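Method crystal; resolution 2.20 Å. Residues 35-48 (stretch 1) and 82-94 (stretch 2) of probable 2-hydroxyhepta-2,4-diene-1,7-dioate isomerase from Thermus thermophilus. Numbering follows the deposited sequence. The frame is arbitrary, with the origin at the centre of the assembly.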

# COMPACT_ATOMS: atom_id res chain seq x y z
N ASP A 35 -26.34 -4.89 -19.36
CA ASP A 35 -26.30 -6.34 -19.37
C ASP A 35 -24.90 -6.68 -18.87
O ASP A 35 -23.94 -6.01 -19.23
CB ASP A 35 -26.48 -6.91 -20.79
CG ASP A 35 -27.91 -6.82 -21.29
OD1 ASP A 35 -28.83 -7.08 -20.49
OD2 ASP A 35 -28.11 -6.50 -22.48
N LEU A 36 -24.79 -7.70 -18.04
CA LEU A 36 -23.49 -8.08 -17.51
C LEU A 36 -22.46 -8.31 -18.62
O LEU A 36 -21.33 -7.83 -18.55
CB LEU A 36 -23.61 -9.36 -16.67
CG LEU A 36 -22.29 -9.85 -16.08
CD1 LEU A 36 -21.66 -8.75 -15.23
CD2 LEU A 36 -22.53 -11.09 -15.25
N ALA A 37 -22.87 -9.04 -19.66
CA ALA A 37 -21.99 -9.37 -20.77
C ALA A 37 -21.44 -8.14 -21.49
O ALA A 37 -20.41 -8.23 -22.16
CB ALA A 37 -22.72 -10.28 -21.78
N SER A 38 -22.10 -7.00 -21.34
CA SER A 38 -21.67 -5.78 -22.00
C SER A 38 -20.74 -4.87 -21.21
O SER A 38 -20.22 -3.89 -21.75
CB SER A 38 -22.90 -4.97 -22.43
OG SER A 38 -23.76 -5.74 -23.24
N VAL A 39 -20.52 -5.15 -19.93
CA VAL A 39 -19.65 -4.28 -19.14
C VAL A 39 -18.27 -4.88 -18.91
O VAL A 39 -18.06 -6.07 -19.10
CB VAL A 39 -20.26 -3.95 -17.75
CG1 VAL A 39 -21.68 -3.45 -17.92
CG2 VAL A 39 -20.23 -5.18 -16.85
N THR A 40 -17.33 -4.02 -18.53
CA THR A 40 -15.98 -4.48 -18.23
C THR A 40 -15.88 -4.57 -16.71
O THR A 40 -15.88 -3.56 -16.01
CB THR A 40 -14.92 -3.49 -18.74
OG1 THR A 40 -14.98 -3.41 -20.17
CG2 THR A 40 -13.53 -3.94 -18.31
N LEU A 41 -15.83 -5.80 -16.20
CA LEU A 41 -15.74 -6.04 -14.77
C LEU A 41 -14.41 -5.57 -14.21
O LEU A 41 -13.36 -5.84 -14.77
CB LEU A 41 -15.90 -7.52 -14.46
CG LEU A 41 -17.19 -8.01 -13.82
CD1 LEU A 41 -16.91 -9.38 -13.20
CD2 LEU A 41 -17.65 -7.04 -12.74
N LEU A 42 -14.47 -4.88 -13.07
CA LEU A 42 -13.27 -4.38 -12.40
C LEU A 42 -13.18 -5.00 -11.01
O LEU A 42 -14.13 -5.60 -10.52
CB LEU A 42 -13.35 -2.85 -12.25
CG LEU A 42 -13.48 -2.00 -13.51
CD1 LEU A 42 -13.70 -0.53 -13.12
CD2 LEU A 42 -12.21 -2.15 -14.36
N PRO A 43 -12.01 -4.88 -10.36
CA PRO A 43 -11.91 -5.44 -9.01
C PRO A 43 -12.95 -4.66 -8.19
O PRO A 43 -13.06 -3.43 -8.31
CB PRO A 43 -10.47 -5.11 -8.62
CG PRO A 43 -9.75 -5.18 -9.94
CD PRO A 43 -10.69 -4.44 -10.86
N PRO A 44 -13.72 -5.35 -7.34
CA PRO A 44 -14.76 -4.73 -6.51
C PRO A 44 -14.31 -3.89 -5.31
O PRO A 44 -14.92 -3.96 -4.24
CB PRO A 44 -15.60 -5.92 -6.08
CG PRO A 44 -14.55 -6.97 -5.88
CD PRO A 44 -13.66 -6.80 -7.10
N ALA A 45 -13.26 -3.10 -5.50
CA ALA A 45 -12.76 -2.24 -4.44
C ALA A 45 -11.72 -1.26 -4.99
O ALA A 45 -11.18 -1.48 -6.06
CB ALA A 45 -12.13 -3.08 -3.32
N THR A 46 -11.47 -0.20 -4.23
CA THR A 46 -10.47 0.83 -4.57
C THR A 46 -9.70 1.03 -3.26
O THR A 46 -9.81 2.08 -2.62
CB THR A 46 -11.13 2.16 -4.99
OG1 THR A 46 -12.14 2.51 -4.03
CG2 THR A 46 -11.78 2.04 -6.35
N PRO A 47 -8.92 0.02 -2.85
CA PRO A 47 -8.12 0.02 -1.61
C PRO A 47 -6.96 0.99 -1.49
O PRO A 47 -6.25 1.25 -2.45
CB PRO A 47 -7.64 -1.43 -1.53
CG PRO A 47 -7.41 -1.76 -2.97
CD PRO A 47 -8.66 -1.19 -3.64
N THR A 48 -6.78 1.54 -0.29
CA THR A 48 -5.67 2.43 -0.04
C THR A 48 -4.49 1.50 0.19
O THR A 48 -3.33 1.89 0.05
CB THR A 48 -5.88 3.29 1.23
OG1 THR A 48 -5.94 2.44 2.39
CG2 THR A 48 -7.17 4.10 1.12
N GLY A 82 0.65 -3.74 -3.02
CA GLY A 82 0.25 -2.41 -3.43
C GLY A 82 -0.92 -2.52 -4.38
O GLY A 82 -1.15 -3.60 -4.92
N PRO A 83 -1.69 -1.45 -4.59
CA PRO A 83 -2.83 -1.48 -5.51
C PRO A 83 -2.43 -1.88 -6.93
O PRO A 83 -3.26 -2.34 -7.71
CB PRO A 83 -3.38 -0.06 -5.43
CG PRO A 83 -3.08 0.32 -4.01
CD PRO A 83 -1.67 -0.18 -3.83
N ASN A 84 -1.15 -1.70 -7.27
CA ASN A 84 -0.67 -2.05 -8.61
C ASN A 84 -0.82 -3.55 -8.89
O ASN A 84 -0.83 -3.97 -10.04
CB ASN A 84 0.81 -1.67 -8.75
CG ASN A 84 1.70 -2.44 -7.78
OD1 ASN A 84 1.64 -2.22 -6.57
ND2 ASN A 84 2.51 -3.34 -8.31
N ALA A 85 -0.94 -4.36 -7.83
CA ALA A 85 -1.08 -5.80 -7.99
C ALA A 85 -2.47 -6.20 -8.47
O ALA A 85 -2.67 -7.32 -8.95
CB ALA A 85 -0.76 -6.51 -6.67
N LEU A 86 -3.44 -5.30 -8.33
CA LEU A 86 -4.81 -5.61 -8.74
C LEU A 86 -4.93 -5.89 -10.24
O LEU A 86 -4.37 -5.18 -11.08
CB LEU A 86 -5.74 -4.47 -8.34
CG LEU A 86 -5.90 -4.29 -6.83
CD1 LEU A 86 -6.66 -3.02 -6.54
CD2 LEU A 86 -6.62 -5.50 -6.25
N ALA A 87 -5.68 -6.94 -10.56
CA ALA A 87 -5.90 -7.32 -11.95
C ALA A 87 -7.38 -7.62 -12.14
O ALA A 87 -8.00 -8.27 -11.30
CB ALA A 87 -5.05 -8.53 -12.29
N ARG A 88 -7.95 -7.16 -13.25
CA ARG A 88 -9.37 -7.37 -13.55
C ARG A 88 -9.78 -8.83 -13.58
O ARG A 88 -9.06 -9.68 -14.11
CB ARG A 88 -9.75 -6.73 -14.90
CG ARG A 88 -9.62 -5.21 -14.95
CD ARG A 88 -10.16 -4.68 -16.27
NE ARG A 88 -9.36 -5.17 -17.39
CZ ARG A 88 -8.21 -4.62 -17.77
NH1 ARG A 88 -7.74 -3.55 -17.12
NH2 ARG A 88 -7.53 -5.13 -18.78
N PRO A 89 -10.95 -9.14 -13.02
CA PRO A 89 -11.48 -10.50 -12.98
C PRO A 89 -12.17 -10.79 -14.31
O PRO A 89 -12.75 -9.90 -14.93
CB PRO A 89 -12.48 -10.44 -11.84
CG PRO A 89 -13.04 -9.05 -11.99
CD PRO A 89 -11.81 -8.22 -12.24
N GLY A 90 -12.13 -12.04 -14.74
CA GLY A 90 -12.81 -12.37 -15.97
C GLY A 90 -14.31 -12.23 -15.77
O GLY A 90 -14.84 -12.59 -14.72
N ASN A 91 -14.98 -11.66 -16.77
CA ASN A 91 -16.43 -11.50 -16.76
C ASN A 91 -17.02 -12.91 -16.93
O ASN A 91 -16.69 -13.61 -17.89
CB ASN A 91 -16.84 -10.61 -17.93
CG ASN A 91 -18.31 -10.23 -17.90
OD1 ASN A 91 -19.19 -11.08 -17.74
ND2 ASN A 91 -18.58 -8.94 -18.06
N PRO A 92 -17.89 -13.35 -16.01
CA PRO A 92 -18.51 -14.68 -16.09
C PRO A 92 -19.23 -14.99 -17.40
O PRO A 92 -19.49 -16.15 -17.72
CB PRO A 92 -19.45 -14.70 -14.89
CG PRO A 92 -18.72 -13.86 -13.90
CD PRO A 92 -18.27 -12.68 -14.74
N ARG A 93 -19.56 -13.96 -18.17
CA ARG A 93 -20.25 -14.17 -19.45
C ARG A 93 -19.26 -14.49 -20.58
O ARG A 93 -19.66 -14.91 -21.66
CB ARG A 93 -21.09 -12.94 -19.79
CG ARG A 93 -22.10 -12.59 -18.71
CD ARG A 93 -23.16 -13.68 -18.50
NE ARG A 93 -24.03 -13.84 -19.67
CZ ARG A 93 -25.35 -14.02 -19.61
NH1 ARG A 93 -25.96 -14.08 -18.43
NH2 ARG A 93 -26.06 -14.13 -20.72
N ASP A 94 -17.96 -14.29 -20.31
CA ASP A 94 -16.87 -14.57 -21.26
C ASP A 94 -15.56 -14.47 -20.48
O ASP A 94 -14.75 -13.57 -20.70
CB ASP A 94 -16.88 -13.57 -22.42
CG ASP A 94 -15.72 -13.77 -23.38
OD1 ASP A 94 -15.18 -14.90 -23.46
OD2 ASP A 94 -15.34 -12.80 -24.07
O HOH W 1 -12.96 -7.64 -16.81
O HOH W 2 -15.32 -7.90 -18.21

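Two largely irregular segments of one chain run antiparallel and meet through a proline- and leucine-rich apolar seam, tied at one end by a single asparagine side chain and bridged in the middle by water. The direction follows from the nearest CA pairs: Ala 37 CA lies 5.3 Å from Arg 93 CA, Leu 42 CA 5.0 Å from Arg 88 CA, and Pro 47 CA 6.7 Å from Pro 83 CA, so one numbering rises as the other falls. No backbone-to-backbone hydrogen bond crosses between the stretches, and the two stretches bury 728 Å², both sides summed.

Asn 91 supplies the direct polar link. Its CA-to-CB bond points sideways, but with chi1 in t the amide end reaches stretch 1. Asn 91 ND2 donates to Leu 36 O at 3.0 Å with an N-H...acceptor angle of 165°, a nearly straight bond; a second, weak one runs from Asn 91 ND2 to Val 39 O at 3.1 Å and 125°. Leu 36 O also accepts from Val 39 N at 3.1 Å, the i to i+3 bond of the 3-10 segment 36-38. The other end of the amide serves its own stretch: Arg 93 N donates to Asn 91 OD1 at 2.9 Å and 164°, inside a type I turn that Asp 94 N closes on Asn 91 O at 2.8 Å. One side chain thus braces its own turn while holding the opposing loop.

Water completes the polar pairing. Water 1 donates to Leu 41 O at 2.7 Å and to Pro 89 O at 2.9 Å, joining two carbonyls that cannot bond each other. Water 2 accepts from Leu 41 N at 3.0 Å and, weakly, from Asn 91 ND2 at 3.4 Å.

Around these links the packing is apolar. Leu 41, which has the largest covered area at 87 Å², points toward stretch 2; its CD1 lies 3.9 Å from Pro 92 CD and 4.1 Å from Pro 89 CG, between two proline rings. Farther along, Pro 43 CD sits 4.2 Å from Pro 89 CD, and Pro 47 CG 3.9 Å from Leu 86 CD1. Proline nitrogens carry no hydrogen to donate, so these rings contribute carbon surface.

The arginines also contribute through their aliphatic portions: Arg 88 CD lies 3.8 Å from Leu 42 CD2, whose side chain starts away but ends nearer, while Arg 93 CB meets Ala 37 CB at 3.7 Å.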